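Local coordinates for polysaccharide biosynthesis protein CapD (Bacillus thuringiensis HD-771, PDB 6BWC) that probably acts on UDP-N-acetylglucosamine, with NADP as cofactor, in the pathway to CMP-pseudaminic acid used in flagellin glycosylation, at residues P181-Q186 and E241-E246; P232-N237 and E325-L330; A86-K89 and F93-Y96. The protein carries 2 engineered substitutions. All coordinates share one frame; numbering follows the deposited sequence.

Interaction 1. Residues P181-Q186 and E241-E246; sequences PLFENQ and EVMIEE. With UD1 (uridine-diphosphate-N-acetylglucosamine), chain O.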
loop_
_atom_site.group_PDB
_atom_site.type_symbol
_atom_site.label_atom_id
_atom_site.label_comp_id
_atom_site.label_asym_id
_atom_site.label_seq_id
_atom_site.Cartn_x
_atom_site.Cartn_y
_atom_site.Cartn_z
ATOM N N PRO C 181 -23.216 -33.464 3.576
ATOM C CA PRO C 181 -22.132 -34.222 2.950
ATOM C C PRO C 181 -21.076 -34.705 3.928
ATOM O O PRO C 181 -20.433 -35.703 3.640
ATOM C CB PRO C 181 -21.488 -33.229 1.992
ATOM C CG PRO C 181 -22.516 -32.203 1.738
ATOM C CD PRO C 181 -23.400 -32.148 2.948
ATOM N N LEU C 182 -20.875 -33.992 5.041
ATOM C CA LEU C 182 -19.944 -34.431 6.088
ATOM C C LEU C 182 -20.423 -35.731 6.762
ATOM O O LEU C 182 -19.719 -36.749 6.739
ATOM C CB LEU C 182 -19.771 -33.319 7.118
ATOM C CG LEU C 182 -18.859 -33.601 8.299
ATOM C CD1 LEU C 182 -17.462 -33.920 7.823
ATOM C CD2 LEU C 182 -18.846 -32.400 9.225
ATOM N N PHE C 183 -21.631 -35.685 7.333
ATOM C CA PHE C 183 -22.289 -36.854 7.961
ATOM C C PHE C 183 -22.395 -38.059 7.012
ATOM O O PHE C 183 -22.002 -39.153 7.406
ATOM C CB PHE C 183 -23.691 -36.481 8.530
ATOM C CG PHE C 183 -23.679 -35.766 9.886
ATOM C CD1 PHE C 183 -22.502 -35.415 10.540
ATOM C CD2 PHE C 183 -24.887 -35.419 10.491
ATOM C CE1 PHE C 183 -22.523 -34.752 11.744
ATOM C CE2 PHE C 183 -24.912 -34.747 11.710
ATOM C CZ PHE C 183 -23.723 -34.412 12.337
ATOM N N GLU C 184 -22.881 -37.868 5.775
ATOM C CA GLU C 184 -22.827 -38.935 4.757
ATOM C C GLU C 184 -21.461 -39.592 4.692
ATOM O O GLU C 184 -21.364 -40.808 4.696
ATOM C CB GLU C 184 -23.150 -38.393 3.361
ATOM C CG GLU C 184 -23.046 -39.442 2.243
ATOM C CD GLU C 184 -23.707 -39.021 0.932
ATOM O OE1 GLU C 184 -23.555 -37.829 0.536
ATOM O OE2 GLU C 184 -24.359 -39.888 0.287
ATOM N N ASN C 185 -20.421 -38.761 4.637
ATOM C CA ASN C 185 -19.039 -39.186 4.375
ATOM C C ASN C 185 -18.365 -39.762 5.593
ATOM O O ASN C 185 -17.601 -40.734 5.501
ATOM C CB ASN C 185 -18.189 -38.009 3.870
ATOM C CG ASN C 185 -17.302 -38.392 2.718
ATOM O OD1 ASN C 185 -17.772 -38.937 1.707
ATOM N ND2 ASN C 185 -16.017 -38.110 2.845
ATOM N N GLN C 186 -18.619 -39.126 6.727
ATOM C CA GLN C 186 -18.252 -39.681 8.016
ATOM C C GLN C 186 -18.843 -41.085 8.165
ATOM O O GLN C 186 -18.155 -41.985 8.607
ATOM C CB GLN C 186 -18.740 -38.770 9.164
ATOM C CG GLN C 186 -17.976 -37.455 9.317
ATOM C CD GLN C 186 -18.326 -36.682 10.587
ATOM O OE1 GLN C 186 -19.455 -36.734 11.076
ATOM N NE2 GLN C 186 -17.350 -35.945 11.119
ATOM N N GLU C 241 -30.211 -38.303 13.097
ATOM C CA GLU C 241 -30.986 -39.557 12.938
ATOM C C GLU C 241 -31.294 -39.915 11.445
ATOM O O GLU C 241 -30.836 -40.969 10.938
ATOM C CB GLU C 241 -32.283 -39.503 13.787
ATOM C CG GLU C 241 -32.044 -39.577 15.300
ATOM C CD GLU C 241 -33.315 -39.542 16.140
ATOM O OE1 GLU C 241 -34.429 -39.573 15.578
ATOM O OE2 GLU C 241 -33.200 -39.495 17.378
ATOM N N VAL C 242 -32.023 -39.026 10.752
ATOM C CA VAL C 242 -32.375 -39.227 9.335
ATOM C C VAL C 242 -31.141 -39.589 8.512
ATOM O O VAL C 242 -31.188 -40.521 7.710
ATOM C CB VAL C 242 -33.092 -37.990 8.714
ATOM C CG1 VAL C 242 -33.131 -38.060 7.193
ATOM C CG2 VAL C 242 -34.520 -37.874 9.235
ATOM N N MET C 243 -30.041 -38.866 8.726
ATOM C CA MET C 243 -28.832 -39.024 7.910
ATOM C C MET C 243 -28.230 -40.429 8.036
ATOM O O MET C 243 -27.839 -41.022 7.030
ATOM C CB MET C 243 -27.797 -37.942 8.262
ATOM C CG MET C 243 -26.928 -37.498 7.100
ATOM S SD MET C 243 -27.807 -36.474 5.902
ATOM C CE MET C 243 -27.848 -37.588 4.519
ATOM N N ILE C 244 -28.186 -40.957 9.265
ATOM C CA ILE C 244 -27.639 -42.293 9.540
ATOM C C ILE C 244 -28.524 -43.371 8.949
ATOM O O ILE C 244 -28.033 -44.312 8.338
ATOM C CB ILE C 244 -27.493 -42.536 11.045
ATOM C CG1 ILE C 244 -26.383 -41.644 11.597
ATOM C CG2 ILE C 244 -27.175 -43.999 11.354
ATOM C CD1 ILE C 244 -26.434 -41.479 13.104
ATOM N N GLU C 245 -29.828 -43.242 9.149
ATOM C CA GLU C 245 -30.778 -44.159 8.519
ATOM C C GLU C 245 -30.524 -44.298 7.024
ATOM O O GLU C 245 -30.202 -45.392 6.558
ATOM C CB GLU C 245 -32.223 -43.707 8.775
ATOM C CG GLU C 245 -32.725 -44.085 10.164
ATOM C CD GLU C 245 -33.505 -42.981 10.875
ATOM O OE1 GLU C 245 -34.347 -42.307 10.241
ATOM O OE2 GLU C 245 -33.283 -42.804 12.099
ATOM N N GLU C 246 -30.619 -43.179 6.304
ATOM C CA GLU C 246 -30.627 -43.179 4.831
ATOM C C GLU C 246 -29.281 -43.410 4.157
ATOM O O GLU C 246 -29.238 -43.865 3.014
ATOM C CB GLU C 246 -31.239 -41.885 4.263
ATOM C CG GLU C 246 -32.556 -42.091 3.532
ATOM C CD GLU C 246 -33.741 -42.081 4.455
ATOM O OE1 GLU C 246 -34.009 -41.014 5.062
ATOM O OE2 GLU C 246 -34.407 -43.130 4.566
HETATM C "C1'" UD1 O . -24.023 -22.390 7.558
HETATM C "C2'" UD1 O . -23.099 -21.496 6.749
HETATM C "C3'" UD1 O . -23.013 -20.090 7.341
HETATM C "C4'" UD1 O . -24.393 -19.506 7.629
HETATM C "C5'" UD1 O . -25.366 -20.535 8.239
HETATM C "C6'" UD1 O . -26.802 -20.000 8.169
HETATM C "C7'" UD1 O . -21.412 -23.017 5.798
HETATM C "C8'" UD1 O . -20.073 -23.683 6.041
HETATM N "N2'" UD1 O . -21.769 -22.072 6.674
HETATM O "O1'" UD1 O . -23.573 -22.454 8.903
HETATM O "O3'" UD1 O . -22.276 -19.250 6.431
HETATM O "O4'" UD1 O . -24.293 -18.396 8.502
HETATM O "O5'" UD1 O . -25.299 -21.817 7.579
HETATM O "O6'" UD1 O . -27.554 -20.352 9.334
HETATM O "O7'" UD1 O . -22.128 -23.392 4.871
HETATM N N1 UD1 O . -22.445 -29.792 13.082
HETATM C C2 UD1 O . -22.190 -31.063 13.679
HETATM N N3 UD1 O . -21.027 -31.689 13.437
HETATM C C4 UD1 O . -20.084 -31.149 12.640
HETATM C C5 UD1 O . -20.297 -29.936 12.033
HETATM C C6 UD1 O . -21.496 -29.276 12.253
HETATM O O2 UD1 O . -23.013 -31.604 14.439
HETATM O O4 UD1 O . -19.015 -31.736 12.413
HETATM C C1B UD1 O . -23.702 -29.057 13.342
HETATM C C2B UD1 O . -23.539 -27.577 13.693
HETATM O "O2'" UD1 O . -23.342 -27.369 15.085
HETATM C C3B UD1 O . -24.799 -26.929 13.155
HETATM C C4B UD1 O . -25.140 -27.818 11.978
HETATM O O4B UD1 O . -24.457 -29.058 12.156
HETATM O O3B UD1 O . -25.915 -26.944 14.052
HETATM C C5B UD1 O . -24.746 -27.221 10.637
HETATM O O5B UD1 O . -23.335 -27.007 10.479
HETATM P PA UD1 O . -22.892 -26.469 9.032
HETATM O O1A UD1 O . -21.402 -26.555 8.806
HETATM O O2A UD1 O . -23.790 -27.042 7.931
HETATM O O3A UD1 O . -23.439 -24.954 8.928
HETATM P PB UD1 O . -23.652 -23.716 9.950
HETATM O O1B UD1 O . -22.427 -23.557 10.827
HETATM O O2B UD1 O . -25.006 -23.688 10.648
#
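Phe183 and Met243 carry the apolar part of this contact, in which helix 179-190 meets helix 236-251. The CG of Met243 lies 3.7 Å from CB of Phe183, so the methionine meets the root of the aromatic side chain, while its own CB sits at the edge of the ring, close to the ring plane. Its CG also passes 4.3 Å from the backbone N of Glu184, and beyond it the chain bends at chi2 and chi3. Ile180 and Leu337 add to the packing around Met243, and Ile193 and Val195 of strand 192-195 lie against Phe183. At the closest pair, Glu184 and Met243, the CA atoms are 6.8 Å apart.

No hydrogen bond joins the two segments; the polar groups nearby look elsewhere. Glu184 OE2 accepts from Tyr251 OH and from the backbone N of Thr338, which satisfies that oxygen. Gln186 reaches Thr194 N through OE1 and Glu50 of the second subunit through NE2.

Contacts with the nucleotide come from the same helical turn. The Phe183 side chain leaves with CG anti to the carbonyl carbon (chi1 -80°), which carries CZ to 3.6 Å from UD1 O2, the oxygen lying obliquely to the ring. Leu182 approaches from the neighbouring position, its CD2 3.3 Å from UD1 O4. The two residues thus touch both carbonyl oxygens of the uracil. This is the uracil end of the nucleotide-sugar pocket, built on the substrate-binding side of a short-chain dehydrogenase-like Rossmann protein.

Interaction 2. Residues P232-N237 and E325-L330; sequences PVISLN and EELRNL. With UD1 (uridine-diphosphate-N-acetylglucosamine), chain O.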
loop_
_atom_site.group_PDB
_atom_site.type_symbol
_atom_site.label_atom_id
_atom_site.label_comp_id
_atom_site.label_asym_id
_atom_site.label_seq_id
_atom_site.Cartn_x
_atom_site.Cartn_y
_atom_site.Cartn_z
ATOM N N PRO C 232 -38.128 -23.206 6.440
ATOM C CA PRO C 232 -38.479 -24.164 7.461
ATOM C C PRO C 232 -37.344 -24.414 8.453
ATOM O O PRO C 232 -36.168 -24.474 8.069
ATOM C CB PRO C 232 -38.741 -25.423 6.645
ATOM C CG PRO C 232 -37.807 -25.289 5.485
ATOM C CD PRO C 232 -37.878 -23.848 5.137
ATOM N N VAL C 233 -37.725 -24.596 9.720
ATOM C CA VAL C 233 -36.791 -24.924 10.810
ATOM C C VAL C 233 -36.447 -26.394 10.784
ATOM O O VAL C 233 -37.288 -27.231 10.474
ATOM C CB VAL C 233 -37.367 -24.526 12.178
ATOM C CG1 VAL C 233 -36.728 -25.280 13.339
ATOM C CG2 VAL C 233 -37.188 -23.037 12.362
ATOM N N ILE C 234 -35.188 -26.695 11.094
ATOM C CA ILE C 234 -34.749 -28.064 11.193
ATOM C C ILE C 234 -34.034 -28.290 12.501
ATOM O O ILE C 234 -33.199 -27.484 12.914
ATOM C CB ILE C 234 -33.909 -28.453 9.995
ATOM C CG1 ILE C 234 -34.878 -28.615 8.816
ATOM C CG2 ILE C 234 -33.114 -29.727 10.270
ATOM C CD1 ILE C 234 -34.222 -28.843 7.478
ATOM N N SER C 235 -34.424 -29.390 13.153
ATOM C CA SER C 235 -33.757 -29.882 14.337
ATOM C C SER C 235 -32.550 -30.674 13.878
ATOM O O SER C 235 -32.595 -31.373 12.861
ATOM C CB SER C 235 -34.686 -30.764 15.169
ATOM O OG SER C 235 -33.944 -31.724 15.916
ATOM N N LEU C 236 -31.466 -30.552 14.628
ATOM C CA LEU C 236 -30.251 -31.287 14.325
ATOM C C LEU C 236 -30.375 -32.703 14.847
ATOM O O LEU C 236 -29.665 -33.590 14.377
ATOM C CB LEU C 236 -29.034 -30.595 14.948
ATOM C CG LEU C 236 -27.663 -31.221 14.682
ATOM C CD1 LEU C 236 -27.428 -31.397 13.186
ATOM C CD2 LEU C 236 -26.584 -30.365 15.306
ATOM N N ASN C 237 -31.261 -32.904 15.831
ATOM C CA ASN C 237 -31.557 -34.237 16.377
ATOM C C ASN C 237 -32.141 -35.087 15.251
ATOM O O ASN C 237 -31.605 -36.138 14.914
ATOM C CB ASN C 237 -32.534 -34.148 17.588
ATOM C CG ASN C 237 -32.241 -35.197 18.684
ATOM O OD1 ASN C 237 -31.776 -36.325 18.421
ATOM N ND2 ASN C 237 -32.522 -34.824 19.929
ATOM N N GLU C 325 -39.887 -36.990 9.112
ATOM C CA GLU C 325 -40.253 -37.627 7.863
ATOM C C GLU C 325 -40.249 -36.622 6.710
ATOM O O GLU C 325 -39.795 -36.958 5.605
ATOM C CB GLU C 325 -41.609 -38.347 7.998
ATOM C CG GLU C 325 -41.823 -39.490 7.003
ATOM C CD GLU C 325 -40.847 -40.663 7.187
ATOM O OE1 GLU C 325 -40.392 -40.908 8.335
ATOM O OE2 GLU C 325 -40.530 -41.337 6.170
ATOM N N GLU C 326 -40.730 -35.402 6.965
ATOM C CA GLU C 326 -40.623 -34.307 5.976
ATOM C C GLU C 326 -39.173 -33.972 5.657
ATOM O O GLU C 326 -38.845 -33.675 4.506
ATOM C CB GLU C 326 -41.328 -33.033 6.447
ATOM C CG GLU C 326 -42.840 -33.098 6.397
ATOM C CD GLU C 326 -43.471 -31.856 6.980
ATOM O OE1 GLU C 326 -43.759 -31.871 8.202
ATOM O OE2 GLU C 326 -43.646 -30.862 6.227
ATOM N N LEU C 327 -38.320 -34.008 6.675
ATOM C CA LEU C 327 -36.905 -33.764 6.481
ATOM C C LEU C 327 -36.320 -34.788 5.533
ATOM O O LEU C 327 -35.750 -34.420 4.519
ATOM C CB LEU C 327 -36.162 -33.810 7.817
ATOM C CG LEU C 327 -34.638 -33.636 7.802
ATOM C CD1 LEU C 327 -34.168 -32.531 6.855
ATOM C CD2 LEU C 327 -34.189 -33.373 9.236
ATOM N N ARG C 328 -36.491 -36.067 5.879
ATOM C CA ARG C 328 -36.122 -37.208 5.031
ATOM C C ARG C 328 -36.613 -37.078 3.593
ATOM O O ARG C 328 -35.850 -37.342 2.659
ATOM C CB ARG C 328 -36.665 -38.508 5.623
ATOM C CG ARG C 328 -36.886 -39.628 4.614
ATOM C CD ARG C 328 -37.526 -40.825 5.272
ATOM N NE ARG C 328 -36.603 -41.561 6.137
ATOM C CZ ARG C 328 -36.696 -41.686 7.462
ATOM N NH1 ARG C 328 -37.691 -41.155 8.169
ATOM N NH2 ARG C 328 -35.774 -42.401 8.093
ATOM N N ASN C 329 -37.880 -36.712 3.406
ATOM C CA ASN C 329 -38.392 -36.484 2.048
ATOM C C ASN C 329 -37.548 -35.474 1.311
ATOM O O ASN C 329 -37.110 -35.734 0.190
ATOM C CB ASN C 329 -39.836 -36.011 2.069
ATOM C CG ASN C 329 -40.788 -37.103 2.499
ATOM O OD1 ASN C 329 -40.413 -38.285 2.619
ATOM N ND2 ASN C 329 -42.035 -36.717 2.738
ATOM N N LEU C 330 -37.314 -34.343 1.990
ATOM C CA LEU C 330 -36.451 -33.254 1.524
ATOM C C LEU C 330 -35.043 -33.767 1.133
ATOM O O LEU C 330 -34.643 -33.684 -0.046
ATOM C CB LEU C 330 -36.338 -32.147 2.599
ATOM C CG LEU C 330 -36.673 -30.698 2.233
ATOM C CD1 LEU C 330 -36.302 -29.818 3.423
ATOM C CD2 LEU C 330 -36.034 -30.205 0.932
HETATM C "C1'" UD1 O . -24.023 -22.390 7.558
HETATM C "C2'" UD1 O . -23.099 -21.496 6.749
HETATM C "C3'" UD1 O . -23.013 -20.090 7.341
HETATM C "C4'" UD1 O . -24.393 -19.506 7.629
HETATM C "C5'" UD1 O . -25.366 -20.535 8.239
HETATM C "C6'" UD1 O . -26.802 -20.000 8.169
HETATM C "C7'" UD1 O . -21.412 -23.017 5.798
HETATM C "C8'" UD1 O . -20.073 -23.683 6.041
HETATM N "N2'" UD1 O . -21.769 -22.072 6.674
HETATM O "O1'" UD1 O . -23.573 -22.454 8.903
HETATM O "O3'" UD1 O . -22.276 -19.250 6.431
HETATM O "O4'" UD1 O . -24.293 -18.396 8.502
HETATM O "O5'" UD1 O . -25.299 -21.817 7.579
HETATM O "O6'" UD1 O . -27.554 -20.352 9.334
HETATM O "O7'" UD1 O . -22.128 -23.392 4.871
HETATM N N1 UD1 O . -22.445 -29.792 13.082
HETATM C C2 UD1 O . -22.190 -31.063 13.679
HETATM N N3 UD1 O . -21.027 -31.689 13.437
HETATM C C4 UD1 O . -20.084 -31.149 12.640
HETATM C C5 UD1 O . -20.297 -29.936 12.033
HETATM C C6 UD1 O . -21.496 -29.276 12.253
HETATM O O2 UD1 O . -23.013 -31.604 14.439
HETATM O O4 UD1 O . -19.015 -31.736 12.413
HETATM C C1B UD1 O . -23.702 -29.057 13.342
HETATM C C2B UD1 O . -23.539 -27.577 13.693
HETATM O "O2'" UD1 O . -23.342 -27.369 15.085
HETATM C C3B UD1 O . -24.799 -26.929 13.155
HETATM C C4B UD1 O . -25.140 -27.818 11.978
HETATM O O4B UD1 O . -24.457 -29.058 12.156
HETATM O O3B UD1 O . -25.915 -26.944 14.052
HETATM C C5B UD1 O . -24.746 -27.221 10.637
HETATM O O5B UD1 O . -23.335 -27.007 10.479
HETATM P PA UD1 O . -22.892 -26.469 9.032
HETATM O O1A UD1 O . -21.402 -26.555 8.806
HETATM O O2A UD1 O . -23.790 -27.042 7.931
HETATM O O3A UD1 O . -23.439 -24.954 8.928
HETATM P PB UD1 O . -23.652 -23.716 9.950
HETATM O O1B UD1 O . -22.427 -23.557 10.827
HETATM O O2B UD1 O . -25.006 -23.688 10.648
#
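Ile234 lays its outer methyl against one branch of Leu327, with CD1 of the isoleucine 3.7 Å from CD1 of the leucine. A second pair of methyls meets beside it: Ile234 CG2 lies 3.9 Å from Leu327 CD2. Although two methyls on each residue take part, the side chains as wholes cross at about a right angle. In Ile234 the torsion places CG1 beside the backbone N and CG2 anti to it (chi1 -74°), so both branches can face the helix. The CD2 of Leu327 also comes within 4.4 Å of the carbonyl O of Ser235.

Strand 233-235 is an outermost strand, within this chain, of a three-stranded sheet, held to strand 201-205 by backbone bonds such as those of Ile234 with Arg202, and helix 324-333 lies over it. Ile322 packs on Leu327 and Pro232, extending the apolar patch.

Where the strand gives way to helix 236-251, Ser235 is the N-cap residue. Its OG accepts a hydrogen bond from Asp238 N, and a weak one from Asn237 N, 2.9 Å away and bent to 124°. The next residue, Leu236, points its CB away from helix 324-333 and places CD2 3.7 Å from the ribose oxygen O3B of UD1, with CD1 near O4B.

On the helix, Arg328 NH1 forms a salt bridge with Glu325 OE1 at 2.7 Å, though the hydrogen bond within it is weak; its NH2 and NE reach Glu245 and Glu246. Across the segments no hydrogen bond forms, and the contact is mainly van der Waals between methyls. Shape, not bond direction, therefore sets how helix 324-333 sits on the strand, while the ion pairs of Arg328 supply the directional link to helix 236-251.

Interaction 3. Residues A86-K89 and F93-Y96; sequences AAMK and FCEY. With NAP (NADP nicotinamide-adenine-dinucleotide phosphate), chain N.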
loop_
_atom_site.group_PDB
_atom_site.type_symbol
_atom_site.label_atom_id
_atom_site.label_comp_id
_atom_site.label_asym_id
_atom_site.label_seq_id
_atom_site.Cartn_x
_atom_site.Cartn_y
_atom_site.Cartn_z
ATOM N N ALA C 86 -18.728 -14.459 -3.176
ATOM C CA ALA C 86 -17.494 -14.824 -2.451
ATOM C C ALA C 86 -17.462 -14.352 -0.975
ATOM O O ALA C 86 -17.987 -13.264 -0.634
ATOM C CB ALA C 86 -16.263 -14.327 -3.201
ATOM N N ALA C 87 -16.834 -15.200 -0.138
ATOM C CA ALA C 87 -16.693 -15.031 1.327
ATOM C C ALA C 87 -16.096 -16.272 1.985
ATOM O O ALA C 87 -16.141 -17.387 1.460
ATOM C CB ALA C 87 -18.027 -14.724 2.001
ATOM N N MET C 88 -15.543 -16.060 3.167
ATOM C CA MET C 88 -15.295 -17.160 4.083
ATOM C C MET C 88 -16.579 -17.284 4.873
ATOM O O MET C 88 -16.979 -16.316 5.529
ATOM C CB MET C 88 -14.119 -16.867 5.015
ATOM C CG MET C 88 -12.765 -16.980 4.337
ATOM S SD MET C 88 -11.498 -16.285 5.376
ATOM C CE MET C 88 -11.424 -17.546 6.637
ATOM N N LYS C 89 -17.199 -18.462 4.789
ATOM C CA LYS C 89 -18.533 -18.739 5.305
ATOM C C LYS C 89 -18.549 -19.746 6.443
ATOM O O LYS C 89 -19.629 -20.203 6.829
ATOM C CB LYS C 89 -19.392 -19.317 4.173
ATOM C CG LYS C 89 -18.978 -20.712 3.639
ATOM C CD LYS C 89 -20.113 -21.340 2.843
ATOM C CE LYS C 89 -19.765 -22.741 2.392
ATOM N NZ LYS C 89 -20.971 -23.489 1.925
ATOM N N PHE C 93 -13.586 -21.592 11.150
ATOM C CA PHE C 93 -12.454 -20.969 10.427
ATOM C C PHE C 93 -12.332 -19.448 10.620
ATOM O O PHE C 93 -11.212 -18.927 10.682
ATOM C CB PHE C 93 -12.517 -21.288 8.913
ATOM C CG PHE C 93 -12.078 -22.688 8.576
ATOM C CD1 PHE C 93 -10.733 -22.972 8.349
ATOM C CD2 PHE C 93 -12.995 -23.732 8.507
ATOM C CE1 PHE C 93 -10.327 -24.269 8.045
ATOM C CE2 PHE C 93 -12.593 -25.022 8.213
ATOM C CZ PHE C 93 -11.259 -25.293 7.985
ATOM N N CYS C 94 -13.478 -18.752 10.696
ATOM C CA CYS C 94 -13.519 -17.281 10.856
ATOM C C CYS C 94 -13.222 -16.821 12.294
ATOM O O CYS C 94 -12.909 -15.656 12.512
ATOM C CB CYS C 94 -14.888 -16.706 10.415
ATOM S SG CYS C 94 -15.273 -16.655 8.638
ATOM N N GLU C 95 -13.380 -17.713 13.276
ATOM C CA GLU C 95 -12.898 -17.455 14.662
ATOM C C GLU C 95 -11.404 -17.682 14.818
ATOM O O GLU C 95 -10.782 -16.928 15.548
ATOM C CB GLU C 95 -13.596 -18.318 15.705
ATOM C CG GLU C 95 -15.089 -18.135 15.753
ATOM C CD GLU C 95 -15.543 -16.989 16.608
ATOM O OE1 GLU C 95 -15.687 -17.133 17.840
ATOM O OE2 GLU C 95 -15.828 -15.961 15.999
ATOM N N TYR C 96 -10.851 -18.727 14.183
ATOM C CA TYR C 96 -9.393 -19.015 14.230
ATOM C C TYR C 96 -8.567 -18.175 13.254
ATOM O O TYR C 96 -7.380 -17.960 13.504
ATOM C CB TYR C 96 -9.073 -20.520 14.036
ATOM C CG TYR C 96 -9.531 -21.416 15.177
ATOM C CD1 TYR C 96 -8.705 -21.715 16.258
ATOM C CD2 TYR C 96 -10.806 -21.953 15.168
ATOM C CE1 TYR C 96 -9.158 -22.520 17.296
ATOM C CE2 TYR C 96 -11.265 -22.766 16.179
ATOM C CZ TYR C 96 -10.454 -23.044 17.236
ATOM O OH TYR C 96 -10.998 -23.849 18.207
HETATM P PA NAP N . -18.670 -21.556 -1.342
HETATM O O1A NAP N . -19.108 -22.830 -2.008
HETATM O O2A NAP N . -17.507 -21.658 -0.416
HETATM O O5B NAP N . -18.383 -20.435 -2.437
HETATM C C5B NAP N . -17.397 -19.432 -2.183
HETATM C C4B NAP N . -16.976 -18.792 -3.503
HETATM O O4B NAP N . -16.144 -17.648 -3.321
HETATM C C3B NAP N . -16.140 -19.757 -4.300
HETATM O O3B NAP N . -16.432 -19.446 -5.660
HETATM C C2B NAP N . -14.731 -19.404 -3.899
HETATM O O2B NAP N . -13.846 -19.922 -4.870
HETATM C C1B NAP N . -14.819 -17.880 -3.818
HETATM N N9A NAP N . -13.868 -17.104 -2.951
HETATM C C8A NAP N . -13.490 -17.300 -1.654
HETATM N N7A NAP N . -12.615 -16.331 -1.216
HETATM C C5A NAP N . -12.432 -15.489 -2.249
HETATM C C6A NAP N . -11.651 -14.259 -2.530
HETATM N N6A NAP N . -10.862 -13.693 -1.606
HETATM N N1A NAP N . -11.748 -13.697 -3.746
HETATM C C2A NAP N . -12.518 -14.215 -4.719
HETATM N N3A NAP N . -13.249 -15.328 -4.549
HETATM C C4A NAP N . -13.255 -15.999 -3.369
HETATM O O3 NAP N . -19.878 -20.825 -0.562
HETATM P PN NAP N . -21.465 -20.895 -0.886
HETATM O O1N NAP N . -21.740 -20.893 -2.383
HETATM O O2N NAP N . -22.085 -21.929 0.002
HETATM O O5D NAP N . -21.971 -19.531 -0.245
HETATM C C5D NAP N . -21.942 -18.361 -1.024
HETATM C C4D NAP N . -22.340 -17.158 -0.175
HETATM O O4D NAP N . -23.535 -17.502 0.540
HETATM C C3D NAP N . -21.333 -16.644 0.869
HETATM O O3D NAP N . -21.242 -15.222 0.748
HETATM C C2D NAP N . -21.918 -17.019 2.211
HETATM O O2D NAP N . -21.631 -16.055 3.229
HETATM C C1D NAP N . -23.414 -17.072 1.901
HETATM N N1N NAP N . -24.196 -17.963 2.768
HETATM C C2N NAP N . -24.075 -19.289 2.589
HETATM C C3N NAP N . -24.763 -20.223 3.342
HETATM C C7N NAP N . -24.601 -21.693 3.163
HETATM O O7N NAP N . -25.115 -22.438 3.999
HETATM N N7N NAP N . -23.898 -22.204 2.149
HETATM C C4N NAP N . -25.719 -19.745 4.374
HETATM C C5N NAP N . -25.765 -18.283 4.491
HETATM C C6N NAP N . -25.025 -17.447 3.674
HETATM P P2B NAP N . -12.270 -20.087 -4.573
HETATM O O1X NAP N . -11.888 -20.941 -5.767
HETATM O O2X NAP N . -11.676 -18.699 -4.687
HETATM O O3X NAP N . -12.135 -20.738 -3.176
#
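The loop that follows strand 81-84 lines the NADP site, and its Met88 packs against Cys94 on the short helix 91-96 that comes next. The sulfur does the touching: Cys94 SG lies 3.8 Å from Met88 CB and 3.6 Å from Met88 O, a carbonyl that accepts its hydrogen bond from Asn105 ND2. The methionine chain bends at its last torsion, and its CE comes within 4.3 Å of Phe93 O. The CB of Phe93 points toward the loop, but the ring leads away and meets His90 edge-to-face.

Strand 81-84 belongs to the central parallel part of the Rossmann sheet, and the cofactor lies across the loop at its end. Ala86 brings CB to 3.4 Å from C4A of the adenine, and Ala87 CB is 3.5 Å from O3D of the nicotinamide ribose. The CB of Lys89 points away from the helix, that of Met88 toward it. The lysine CG stands between the backbone N and the carbonyl carbon (chi1 66°), and the chain then runs extended along the pyrophosphate until NZ donates to NAP O2N at 2.7 Å. Arg176 O is a second partner of that ammonium group. The backbone of Lys89 is engaged too: its O is hydrogen-bonded to O3' of the nucleotide sugar, and its N to Glu42 of the second subunit.

How the interactions relate
Interaction 3 comes first along the chain and closes before the other two open. It lies in the Rossmann part, at the cofactor, with its centre about 24 Å from that of interaction 1 and 26 Å from that of interaction 2. Interactions 1 and 2 cross in sequence, have centres about 13 Å apart and share helix 236-251: interaction 2 includes its start, interaction 1 its middle. They also touch directly, by packing of Val242 on Arg328 as well as by ion pairs. Both border the uridine portion of UD1, whereas interaction 3 meets its sugar end and NADP. Interactions 1 and 2 thus border one end of the bound nucleotide sugar, the probable substrate, and interaction 3 the other, next to the cofactor.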